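Local coordinates for protein putative isochorismatase (Bordetella bronchiseptica, PDB 3UAO) that catalyses the hydrolysis of maleamate to maleate and ammonia, a step in the bacterial degradation of nicotinate (vitamin B3), at residues 46-51 with 162-167; 88-93 with 132-137; 186-191 with 215-220. All coordinates share one frame; numbering follows the deposited sequence.

Contact 1 of 3, residues 46-51 with 162-167; sequences GLLIVD and LLVAGA
Segments 46-51 and 162-167 are neighbouring parallel strands in the middle of the six-stranded sheet of this Rossmann-like isochorismatase fold, paired from G46 opposite L162 to V50 opposite G166. Five backbone hydrogen bonds join them. The one from L48 N to L163 O (2.7 Å) is almost straight at 178°, and the last, from A167 N to V50 O (2.9 Å), follows the V50-G166 pair. On one face L162 swings its CD1 across the backbone to meet L47 N at 3.6 Å; its CG lies anti to the backbone N (chi1 -178°), which also brings CD2 to L48 CB at 4.0 Å. Further along the same face V50 CG1 meets V164 CG1 at 3.8 Å. L47 and L163 occupy the other face, crossing at about a right angle with L47 CD1 4.0 Å from L163 CB, and helix 67-84 packs over L47, I49 and A165. G166 CA lies 3.0 Å from V50 O, a CA-H...O contact. The hydrocarbon interface gives way to polar groups at D51, whose carboxylate bonds S91 and forms a salt bridge with K139; this salt bridge is consistent with the Asp-Lys-Cys catalytic triad of related cysteine hydrolases.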
ATOM      1  N   GLY A  46       9.430   3.117 -19.152  1.00 19.41           N
ATOM      2  CA  GLY A  46      10.338   2.700 -18.110  1.00 18.51           C
ATOM      3  C   GLY A  46      10.585   1.214 -18.236  1.00 17.71           C
ATOM      4  O   GLY A  46       9.926   0.503 -19.030  1.00 18.73           O
ATOM      5  N   LEU A  47      11.547   0.739 -17.464  1.00 16.45           N
ATOM      6  CA  LEU A  47      11.997  -0.640 -17.537  1.00 15.42           C
ATOM      7  C   LEU A  47      12.193  -1.141 -16.123  1.00 14.85           C
ATOM      8  O   LEU A  47      12.888  -0.533 -15.322  1.00 15.72           O
ATOM      9  CB  LEU A  47      13.320  -0.763 -18.338  1.00 15.96           C
ATOM     10  CG  LEU A  47      14.095  -2.097 -18.322  1.00 14.12           C
ATOM     11  CD1 LEU A  47      13.344  -3.183 -19.029  1.00 12.03           C
ATOM     12  CD2 LEU A  47      15.452  -1.929 -18.937  1.00 13.85           C
ATOM     13  N   LEU A  48      11.572  -2.271 -15.841  1.00 14.28           N
ATOM     14  CA  LEU A  48      11.771  -3.002 -14.620  1.00 13.83           C
ATOM     15  C   LEU A  48      12.417  -4.324 -14.938  1.00 13.85           C
ATOM     16  O   LEU A  48      11.854  -5.083 -15.731  1.00 14.37           O
ATOM     17  CB  LEU A  48      10.399  -3.319 -14.034  1.00 13.74           C
ATOM     18  CG  LEU A  48      10.485  -4.037 -12.709  1.00 12.38           C
ATOM     19  CD1 LEU A  48      11.299  -3.195 -11.760  1.00 10.28           C
ATOM     20  CD2 LEU A  48       9.090  -4.266 -12.236  1.00 11.43           C
ATOM     21  N   ILE A  49      13.557  -4.611 -14.325  1.00 13.24           N
ATOM     22  CA  ILE A  49      14.178  -5.911 -14.429  1.00 13.45           C
ATOM     23  C   ILE A  49      14.023  -6.606 -13.079  1.00 14.27           C
ATOM     24  O   ILE A  49      14.644  -6.206 -12.087  1.00 15.25           O
ATOM     25  CB  ILE A  49      15.663  -5.792 -14.781  1.00 13.70           C
ATOM     26  CG1 ILE A  49      15.873  -4.926 -16.033  1.00 14.35           C
ATOM     27  CG2 ILE A  49      16.274  -7.152 -15.009  1.00 13.12           C
ATOM     28  CD1 ILE A  49      17.328  -4.677 -16.348  1.00 13.83           C
ATOM     29  N   VAL A  50      13.209  -7.647 -13.004  1.00 14.61           N
ATOM     30  CA  VAL A  50      12.936  -8.222 -11.681  1.00 15.26           C
ATOM     31  C   VAL A  50      13.790  -9.445 -11.335  1.00 15.86           C
ATOM     32  O   VAL A  50      13.754 -10.439 -12.014  1.00 16.72           O
ATOM     33  CB  VAL A  50      11.371  -8.373 -11.350  1.00 15.04           C
ATOM     34  CG1 VAL A  50      10.508  -7.750 -12.415  1.00 14.56           C
ATOM     35  CG2 VAL A  50      10.976  -9.747 -11.041  1.00 13.21           C
ATOM     36  N   ASP A  51      14.606  -9.298 -10.302  1.00 16.64           N
ATOM     37  CA  ASP A  51      15.348 -10.394  -9.682  1.00 17.80           C
ATOM     38  C   ASP A  51      16.297 -11.189 -10.560  1.00 18.87           C
ATOM     39  O   ASP A  51      16.543 -12.369 -10.310  1.00 19.61           O
ATOM     40  CB  ASP A  51      14.377 -11.368  -8.997  1.00 18.08           C
ATOM     41  CG  ASP A  51      13.601 -10.729  -7.911  1.00 17.16           C
ATOM     42  OD1 ASP A  51      13.974  -9.618  -7.481  1.00 18.76           O
ATOM     43  OD2 ASP A  51      12.595 -11.335  -7.504  1.00 22.03           O
ATOM     44  N   LEU A 162       5.559   0.480 -18.570  1.00 12.22           N
ATOM     45  CA  LEU A 162       6.705  -0.142 -17.962  1.00 12.06           C
ATOM     46  C   LEU A 162       7.045  -1.472 -18.630  1.00 12.33           C
ATOM     47  O   LEU A 162       6.259  -2.402 -18.631  1.00 13.00           O
ATOM     48  CB  LEU A 162       6.375  -0.387 -16.472  1.00 12.13           C
ATOM     49  CG  LEU A 162       7.444  -1.011 -15.573  1.00 11.11           C
ATOM     50  CD1 LEU A 162       8.631  -0.021 -15.497  1.00 10.79           C
ATOM     51  CD2 LEU A 162       6.903  -1.394 -14.200  1.00 10.14           C
ATOM     52  N   LEU A 163       8.235  -1.577 -19.193  1.00 14.19           N
ATOM     53  CA  LEU A 163       8.686  -2.834 -19.762  1.00 14.53           C
ATOM     54  C   LEU A 163       9.167  -3.697 -18.589  1.00 14.40           C
ATOM     55  O   LEU A 163       9.826  -3.203 -17.679  1.00 15.34           O
ATOM     56  CB  LEU A 163       9.803  -2.594 -20.779  1.00 15.35           C
ATOM     57  CG  LEU A 163       9.405  -2.030 -22.178  1.00 18.19           C
ATOM     58  CD1 LEU A 163       8.908  -0.570 -22.127  1.00 15.39           C
ATOM     59  CD2 LEU A 163      10.553  -2.165 -23.158  1.00 16.32           C
ATOM     60  N   VAL A 164       8.792  -4.969 -18.581  1.00 14.07           N
ATOM     61  CA  VAL A 164       9.242  -5.893 -17.542  1.00 13.01           C
ATOM     62  C   VAL A 164      10.073  -7.052 -18.090  1.00 12.07           C
ATOM     63  O   VAL A 164       9.719  -7.686 -19.071  1.00 11.58           O
ATOM     64  CB  VAL A 164       8.050  -6.485 -16.720  1.00 12.90           C
ATOM     65  CG1 VAL A 164       8.582  -7.441 -15.650  1.00 11.35           C
ATOM     66  CG2 VAL A 164       7.274  -5.371 -16.067  1.00 10.61           C
ATOM     67  N   ALA A 165      11.176  -7.303 -17.405  1.00 11.75           N
ATOM     68  CA  ALA A 165      12.023  -8.443 -17.602  1.00 11.41           C
ATOM     69  C   ALA A 165      12.296  -9.075 -16.237  1.00 11.32           C
ATOM     70  O   ALA A 165      12.033  -8.467 -15.231  1.00 10.90           O
ATOM     71  CB  ALA A 165      13.333  -7.986 -18.204  1.00 12.78           C
ATOM     72  N   GLY A 166      12.836 -10.296 -16.212  1.00 12.04           N
ATOM     73  CA  GLY A 166      13.314 -10.891 -14.996  1.00 11.93           C
ATOM     74  C   GLY A 166      12.935 -12.338 -14.834  1.00 12.91           C
ATOM     75  O   GLY A 166      12.553 -13.011 -15.787  1.00 12.84           O
ATOM     76  N   ALA A 167      13.053 -12.818 -13.593  1.00 13.29           N
ATOM     77  CA  ALA A 167      12.712 -14.195 -13.245  1.00 13.34           C
ATOM     78  C   ALA A 167      12.003 -14.140 -11.894  1.00 12.89           C
ATOM     79  O   ALA A 167      12.170 -13.154 -11.198  1.00 13.65           O
ATOM     80  CB  ALA A 167      13.959 -15.021 -13.139  1.00 13.28           C
TER

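Contact 2 of 3, residues 88-93 with 132-137; sequences VAHSRI and AGEYVV
E134 OE1 is gripped twice, by H90 NE2 at 2.8 Å and by the backbone N of Q131 just before the segment. The H90-E134 bond lies beside the start of a parallel pairing between strand 87-93 and strand 135-139, the latter outermost in the Rossmann-like sheet of this chain. E134 OE1 lies close to the plane of the imidazole, but H90 NE2 meets that oxygen from above the carboxylate plane, 44° out of it, and the two flat groups are turned 31° against each other. H90 CG sits beside the backbone N, anti to the carbonyl carbon (chi1 -50°), which leans the ring along the sheet face toward E134. V88 lies alongside the glutamate, its CB 3.6 Å from E134 CG, while OE2 of the same carboxylate forms a salt bridge with R82. With partners on both oxygens, the buried carboxylate is held against rotation, and the nearby arginine would probably stabilise its negative charge. Backbone bonds continue the pairing, from H90 N to Y135 O and from V137 N to H90 O, and end with R92 N to V137 O at 2.9 Å. Y135 points to the other face, where its ring stacks with W153. R92, whose guanidinium forms a salt bridge with E117, lays its aliphatic chain across V136, bringing R92 CD within 3.6 Å of V136 CG1.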
ATOM      1  N   VAL A  88      14.901   3.520 -15.156  1.00 19.38           N
ATOM      2  CA  VAL A  88      15.253   2.098 -15.030  1.00 19.47           C
ATOM      3  C   VAL A  88      15.348   1.666 -13.556  1.00 19.10           C
ATOM      4  O   VAL A  88      15.970   2.358 -12.750  1.00 18.29           O
ATOM      5  CB  VAL A  88      16.552   1.755 -15.775  1.00 19.77           C
ATOM      6  CG1 VAL A  88      16.864   0.234 -15.672  1.00 21.27           C
ATOM      7  CG2 VAL A  88      16.428   2.154 -17.215  1.00 20.95           C
ATOM      8  N   ALA A  89      14.689   0.536 -13.240  1.00 18.17           N
ATOM      9  CA  ALA A  89      14.587   0.010 -11.878  1.00 17.77           C
ATOM     10  C   ALA A  89      14.929  -1.466 -11.881  1.00 17.55           C
ATOM     11  O   ALA A  89      14.526  -2.197 -12.758  1.00 18.08           O
ATOM     12  CB  ALA A  89      13.193   0.221 -11.316  1.00 17.35           C
ATOM     13  N   HIS A  90      15.715  -1.877 -10.906  1.00 17.48           N
ATOM     14  CA  HIS A  90      16.102  -3.259 -10.728  1.00 17.00           C
ATOM     15  C   HIS A  90      15.582  -3.710  -9.359  1.00 15.89           C
ATOM     16  O   HIS A  90      15.546  -2.931  -8.414  1.00 14.87           O
ATOM     17  CB  HIS A  90      17.634  -3.376 -10.742  1.00 18.20           C
ATOM     18  CG  HIS A  90      18.294  -2.690 -11.899  1.00 19.50           C
ATOM     19  ND1 HIS A  90      18.830  -3.379 -12.964  1.00 23.60           N
ATOM     20  CD2 HIS A  90      18.496  -1.376 -12.161  1.00 21.84           C
ATOM     21  CE1 HIS A  90      19.349  -2.516 -13.827  1.00 25.84           C
ATOM     22  NE2 HIS A  90      19.160  -1.294 -13.361  1.00 24.66           N
ATOM     23  N   SER A  91      15.184  -4.965  -9.260  1.00 14.67           N
ATOM     24  CA  SER A  91      14.681  -5.504  -8.027  1.00 14.07           C
ATOM     25  C   SER A  91      15.638  -6.613  -7.585  1.00 14.43           C
ATOM     26  O   SER A  91      16.313  -7.260  -8.389  1.00 14.44           O
ATOM     27  CB  SER A  91      13.238  -6.034  -8.224  1.00 14.21           C
ATOM     28  OG  SER A  91      13.203  -7.431  -8.447  1.00 12.60           O
ATOM     29  N   ARG A  92      15.680  -6.824  -6.284  1.00 14.10           N
ATOM     30  CA  ARG A  92      16.489  -7.883  -5.674  1.00 13.52           C
ATOM     31  C   ARG A  92      15.691  -8.361  -4.490  1.00 12.82           C
ATOM     32  O   ARG A  92      15.075  -7.528  -3.833  1.00 11.49           O
ATOM     33  CB  ARG A  92      17.814  -7.324  -5.126  1.00 13.75           C
ATOM     34  CG  ARG A  92      18.776  -6.760  -6.159  1.00 13.68           C
ATOM     35  CD  ARG A  92      19.961  -6.100  -5.499  1.00 14.69           C
ATOM     36  NE  ARG A  92      20.598  -7.042  -4.578  1.00 16.61           N
ATOM     37  CZ  ARG A  92      21.291  -6.725  -3.486  1.00 14.39           C
ATOM     38  NH1 ARG A  92      21.494  -5.467  -3.128  1.00 14.84           N
ATOM     39  NH2 ARG A  92      21.767  -7.693  -2.743  1.00 14.70           N
ATOM     40  N   ILE A  93      15.652  -9.676  -4.236  1.00 12.98           N
ATOM     41  CA  ILE A  93      15.111 -10.192  -2.984  1.00 12.32           C
ATOM     42  C   ILE A  93      16.217 -10.074  -1.969  1.00 13.10           C
ATOM     43  O   ILE A  93      17.372 -10.474  -2.231  1.00 14.33           O
ATOM     44  CB  ILE A  93      14.576 -11.621  -3.112  1.00 13.24           C
ATOM     45  CG1 ILE A  93      13.339 -11.629  -4.016  1.00 13.59           C
ATOM     46  CG2 ILE A  93      14.115 -12.201  -1.752  1.00 13.29           C
ATOM     47  CD1 ILE A  93      12.787 -13.036  -4.359  1.00 12.46           C
ATOM     48  N   ALA A 132      24.263   4.764 -12.480  1.00 33.06           N
ATOM     49  CA  ALA A 132      23.810   6.001 -11.832  1.00 32.85           C
ATOM     50  C   ALA A 132      22.374   6.372 -12.217  1.00 31.87           C
ATOM     51  O   ALA A 132      22.079   6.526 -13.413  1.00 32.89           O
ATOM     52  CB  ALA A 132      24.776   7.192 -12.188  1.00 34.10           C
ATOM     53  N   GLY A 133      21.490   6.462 -11.215  1.00 29.79           N
ATOM     54  CA  GLY A 133      20.109   6.946 -11.390  1.00 28.34           C
ATOM     55  C   GLY A 133      19.071   5.845 -11.560  1.00 26.62           C
ATOM     56  O   GLY A 133      17.876   6.112 -11.615  1.00 25.96           O
ATOM     57  N   GLU A 134      19.552   4.615 -11.663  1.00 25.12           N
ATOM     58  CA  GLU A 134      18.715   3.460 -11.827  1.00 23.39           C
ATOM     59  C   GLU A 134      18.487   2.863 -10.437  1.00 22.10           C
ATOM     60  O   GLU A 134      19.434   2.667  -9.665  1.00 21.21           O
ATOM     61  CB  GLU A 134      19.380   2.433 -12.741  1.00 23.97           C
ATOM     62  CG  GLU A 134      19.582   2.891 -14.176  1.00 24.03           C
ATOM     63  CD  GLU A 134      20.262   1.841 -15.034  1.00 24.38           C
ATOM     64  OE1 GLU A 134      20.638   0.767 -14.505  1.00 21.77           O
ATOM     65  OE2 GLU A 134      20.427   2.107 -16.245  1.00 25.81           O
ATOM     66  N   TYR A 135      17.222   2.566 -10.149  1.00 20.02           N
ATOM     67  CA  TYR A 135      16.766   2.348  -8.805  1.00 18.98           C
ATOM     68  C   TYR A 135      16.799   0.879  -8.492  1.00 18.85           C
ATOM     69  O   TYR A 135      16.316   0.061  -9.285  1.00 19.49           O
ATOM     70  CB  TYR A 135      15.339   2.898  -8.661  1.00 18.71           C
ATOM     71  CG  TYR A 135      14.728   2.777  -7.291  1.00 16.28           C
ATOM     72  CD1 TYR A 135      15.459   3.052  -6.148  1.00 15.70           C
ATOM     73  CD2 TYR A 135      13.424   2.406  -7.138  1.00 15.54           C
ATOM     74  CE1 TYR A 135      14.900   2.933  -4.903  1.00 13.76           C
ATOM     75  CE2 TYR A 135      12.863   2.292  -5.895  1.00 14.96           C
ATOM     76  CZ  TYR A 135      13.607   2.574  -4.779  1.00 15.53           C
ATOM     77  OH  TYR A 135      13.027   2.457  -3.522  1.00 16.52           O
ATOM     78  N   VAL A 136      17.379   0.535  -7.345  1.00 17.85           N
ATOM     79  CA  VAL A 136      17.480  -0.860  -6.911  1.00 16.60           C
ATOM     80  C   VAL A 136      16.487  -1.007  -5.797  1.00 16.08           C
ATOM     81  O   VAL A 136      16.643  -0.447  -4.729  1.00 15.87           O
ATOM     82  CB  VAL A 136      18.906  -1.224  -6.416  1.00 17.14           C
ATOM     83  CG1 VAL A 136      19.015  -2.696  -6.053  1.00 13.76           C
ATOM     84  CG2 VAL A 136      19.965  -0.819  -7.478  1.00 19.09           C
ATOM     85  N   VAL A 137      15.429  -1.749  -6.053  1.00 16.41           N
ATOM     86  CA  VAL A 137      14.431  -1.928  -5.060  1.00 16.01           C
ATOM     87  C   VAL A 137      14.641  -3.310  -4.454  1.00 16.04           C
ATOM     88  O   VAL A 137      14.853  -4.295  -5.162  1.00 15.74           O
ATOM     89  CB  VAL A 137      13.003  -1.645  -5.601  1.00 16.31           C
ATOM     90  CG1 VAL A 137      12.798  -2.231  -6.879  1.00 17.07           C
ATOM     91  CG2 VAL A 137      11.958  -2.162  -4.648  1.00 16.74           C
TER

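Contact 3 of 3, residues 186-191 with 215-220; sequences RPLVLS and AVMTHD
Strands 186-190 and 215-217 run parallel with their axes 20° apart, and four backbone hydrogen bonds join them, the shortest from V189 N to A215 O at 2.7 Å and the longest from M217 N to V189 O at 3.2 Å. The pairing widens at L190 and M217, yet M217 O still accepts S191 N at 2.9 Å, the donor standing 46° above the carbonyl plane. L188 and M217 make the closest apolar contact: they cross at about a right angle, with L188 CD2 3.5 Å from M217 CG. M217 CG stands between its own backbone N and carbonyl carbon (chi1 59°), which brings CG itself against L188. The two strands, with helix 199-212 between them in the chain, make a beta-alpha-beta crossover at the edge of the sheet, strand 215-217 being outermost in this chain. A222 of helix 219-224 covers L188, L190 and M217 on one face. V189 and V216 share the opposite face, V189 CB 4.0 Å from V216 CG2. Where the chain turns a corner, S191 directs its CB toward segment 215-220, and OG rests 3.4 Å from T218 CG2. T218 precedes helix 219-224 and turns OG1 to D220 OD1, a 2.7 Å hydrogen bond that meets the carboxylate on its syn side. H219 CA lies 4.3 Å from L190 CD1, and its ND1 bonds D192.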
ATOM      1  N   ARG A 186       1.004   0.741 -17.706  1.00 13.04           N
ATOM      2  CA  ARG A 186       0.730  -0.240 -18.773  1.00 13.34           C
ATOM      3  C   ARG A 186       1.928  -1.154 -18.757  1.00 14.24           C
ATOM      4  O   ARG A 186       3.034  -0.677 -19.068  1.00 14.52           O
ATOM      5  CB  ARG A 186       0.598   0.463 -20.119  1.00 12.94           C
ATOM      6  CG  ARG A 186      -0.620   1.393 -20.166  1.00 13.71           C
ATOM      7  CD  ARG A 186      -0.484   2.502 -21.184  1.00 15.20           C
ATOM      8  NE  ARG A 186      -1.606   3.419 -21.099  1.00 15.76           N
ATOM      9  CZ  ARG A 186      -2.631   3.462 -21.946  1.00 18.14           C
ATOM     10  NH1 ARG A 186      -2.716   2.667 -23.002  1.00 19.50           N
ATOM     11  NH2 ARG A 186      -3.591   4.341 -21.749  1.00 17.79           N
ATOM     12  N   PRO A 187       1.750  -2.435 -18.337  1.00 13.83           N
ATOM     13  CA  PRO A 187       2.899  -3.319 -18.395  1.00 14.11           C
ATOM     14  C   PRO A 187       3.127  -3.852 -19.809  1.00 14.94           C
ATOM     15  O   PRO A 187       2.167  -4.193 -20.520  1.00 15.08           O
ATOM     16  CB  PRO A 187       2.534  -4.486 -17.431  1.00 14.05           C
ATOM     17  CG  PRO A 187       1.142  -4.101 -16.810  1.00 15.31           C
ATOM     18  CD  PRO A 187       0.558  -3.126 -17.804  1.00 14.37           C
ATOM     19  N   LEU A 188       4.404  -3.907 -20.207  1.00 15.33           N
ATOM     20  CA  LEU A 188       4.837  -4.521 -21.450  1.00 15.12           C
ATOM     21  C   LEU A 188       5.785  -5.663 -21.065  1.00 15.07           C
ATOM     22  O   LEU A 188       6.967  -5.443 -20.762  1.00 13.78           O
ATOM     23  CB  LEU A 188       5.563  -3.486 -22.316  1.00 15.62           C
ATOM     24  CG  LEU A 188       5.650  -3.715 -23.830  1.00 17.01           C
ATOM     25  CD1 LEU A 188       6.338  -2.532 -24.502  1.00 12.19           C
ATOM     26  CD2 LEU A 188       6.313  -5.043 -24.201  1.00 15.23           C
ATOM     27  N   VAL A 189       5.264  -6.886 -21.063  1.00 15.12           N
ATOM     28  CA  VAL A 189       6.065  -8.050 -20.708  1.00 15.13           C
ATOM     29  C   VAL A 189       6.918  -8.512 -21.898  1.00 16.53           C
ATOM     30  O   VAL A 189       6.412  -8.935 -22.928  1.00 18.10           O
ATOM     31  CB  VAL A 189       5.207  -9.183 -20.160  1.00 15.24           C
ATOM     32  CG1 VAL A 189       6.091 -10.373 -19.769  1.00 14.56           C
ATOM     33  CG2 VAL A 189       4.416  -8.664 -18.942  1.00 13.06           C
ATOM     34  N   LEU A 190       8.223  -8.386 -21.747  1.00 16.99           N
ATOM     35  CA  LEU A 190       9.159  -8.844 -22.721  1.00 17.67           C
ATOM     36  C   LEU A 190       9.221 -10.374 -22.660  1.00 18.13           C
ATOM     37  O   LEU A 190       9.935 -10.925 -21.828  1.00 18.19           O
ATOM     38  CB  LEU A 190      10.532  -8.265 -22.412  1.00 17.29           C
ATOM     39  CG  LEU A 190      10.953  -6.833 -22.757  1.00 17.71           C
ATOM     40  CD1 LEU A 190       9.977  -6.097 -23.729  1.00 15.84           C
ATOM     41  CD2 LEU A 190      11.353  -5.988 -21.489  1.00 14.94           C
ATOM     42  N   SER A 191       8.474 -11.043 -23.544  1.00 18.75           N
ATOM     43  CA  SER A 191       8.321 -12.502 -23.522  1.00 19.40           C
ATOM     44  C   SER A 191       9.628 -13.270 -23.641  1.00 19.91           C
ATOM     45  O   SER A 191       9.690 -14.415 -23.204  1.00 20.33           O
ATOM     46  CB  SER A 191       7.393 -12.985 -24.644  1.00 19.59           C
ATOM     47  OG  SER A 191       7.854 -12.568 -25.929  1.00 22.13           O
ATOM     48  N   ALA A 215       0.504  -5.885 -22.156  1.00 14.83           N
ATOM     49  CA  ALA A 215       0.951  -6.103 -23.541  1.00 15.61           C
ATOM     50  C   ALA A 215       2.172  -7.034 -23.436  1.00 15.64           C
ATOM     51  O   ALA A 215       3.023  -6.880 -22.561  1.00 14.95           O
ATOM     52  CB  ALA A 215       1.301  -4.778 -24.234  1.00 14.97           C
ATOM     53  N   VAL A 216       2.202  -8.027 -24.319  1.00 17.40           N
ATOM     54  CA  VAL A 216       3.177  -9.127 -24.309  1.00 17.21           C
ATOM     55  C   VAL A 216       3.773  -9.305 -25.718  1.00 18.48           C
ATOM     56  O   VAL A 216       3.089  -9.678 -26.657  1.00 19.00           O
ATOM     57  CB  VAL A 216       2.503 -10.460 -23.843  1.00 16.68           C
ATOM     58  CG1 VAL A 216       3.445 -11.685 -24.039  1.00 16.32           C
ATOM     59  CG2 VAL A 216       2.084 -10.350 -22.419  1.00 12.48           C
ATOM     60  N   MET A 217       5.057  -9.024 -25.843  1.00 19.63           N
ATOM     61  CA  MET A 217       5.740  -9.163 -27.106  1.00 20.67           C
ATOM     62  C   MET A 217       7.238  -9.453 -26.882  1.00 20.77           C
ATOM     63  O   MET A 217       7.763  -9.263 -25.779  1.00 20.82           O
ATOM     64  CB  MET A 217       5.516  -7.889 -27.947  1.00 22.03           C
ATOM     65  CG  MET A 217       5.987  -6.558 -27.324  1.00 22.20           C
ATOM     66  SD  MET A 217       5.274  -5.166 -28.267  1.00 25.67           S
ATOM     67  CE  MET A 217       3.622  -5.133 -27.598  1.00 26.83           C
ATOM     68  N   THR A 218       7.914  -9.920 -27.924  1.00 20.97           N
ATOM     69  CA  THR A 218       9.364 -10.113 -27.892  1.00 21.34           C
ATOM     70  C   THR A 218      10.059  -8.757 -27.927  1.00 22.61           C
ATOM     71  O   THR A 218       9.461  -7.762 -28.335  1.00 22.59           O
ATOM     72  CB  THR A 218       9.849 -10.985 -29.069  1.00 21.94           C
ATOM     73  OG1 THR A 218       9.469 -10.384 -30.309  1.00 20.82           O
ATOM     74  CG2 THR A 218       9.240 -12.364 -28.987  1.00 20.54           C
ATOM     75  N   HIS A 219      11.318  -8.726 -27.495  1.00 23.83           N
ATOM     76  CA  HIS A 219      12.029  -7.466 -27.265  1.00 25.31           C
ATOM     77  C   HIS A 219      12.280  -6.626 -28.529  1.00 26.08           C
ATOM     78  O   HIS A 219      12.232  -5.414 -28.483  1.00 26.27           O
ATOM     79  CB  HIS A 219      13.354  -7.714 -26.528  1.00 25.64           C
ATOM     80  CG  HIS A 219      14.464  -8.160 -27.416  1.00 26.17           C
ATOM     81  ND1 HIS A 219      14.584  -9.459 -27.858  1.00 29.57           N
ATOM     82  CD2 HIS A 219      15.502  -7.479 -27.959  1.00 28.18           C
ATOM     83  CE1 HIS A 219      15.662  -9.563 -28.616  1.00 30.11           C
ATOM     84  NE2 HIS A 219      16.233  -8.376 -28.697  1.00 29.58           N
ATOM     85  N   ASP A 220      12.550  -7.263 -29.648  1.00 27.52           N
ATOM     86  CA  ASP A 220      12.742  -6.523 -30.902  1.00 28.95           C
ATOM     87  C   ASP A 220      11.467  -5.766 -31.240  1.00 28.95           C
ATOM     88  O   ASP A 220      11.497  -4.606 -31.642  1.00 29.50           O
ATOM     89  CB  ASP A 220      13.134  -7.460 -32.049  1.00 29.41           C
ATOM     90  CG  ASP A 220      12.153  -8.643 -32.231  1.00 29.25           C
ATOM     91  OD1 ASP A 220      11.818  -9.328 -31.234  1.00 25.96           O
ATOM     92  OD2 ASP A 220      11.736  -8.880 -33.389  1.00 30.73           O
TER

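How the contacts relate
The three contacts are alternate strand pairings of one parallel sheet, in the order 135-139, 87-93, 45-50, 161-167, 186-195, 215-217. Contact 1 is central, its centre about 10 Å from that of each of the others, whereas the centres of contacts 2 and 3 are about 19 Å apart and their nearest atoms about 10 Å, so the two do not touch. Probable backbone hydrogen bonds fill the gaps: L47 O to A89 N (3.0 Å) links contacts 1 and 2, and L162 N to R186 O (2.8 Å) links contacts 1 and 3. In the chain, contact 2 is nested inside the loop closed by contact 1, and contact 3 follows. An acetate ion, probably from the crystallisation liquor, lies about 5 Å from the D51 side chain and may mark a pocket beside contact 1.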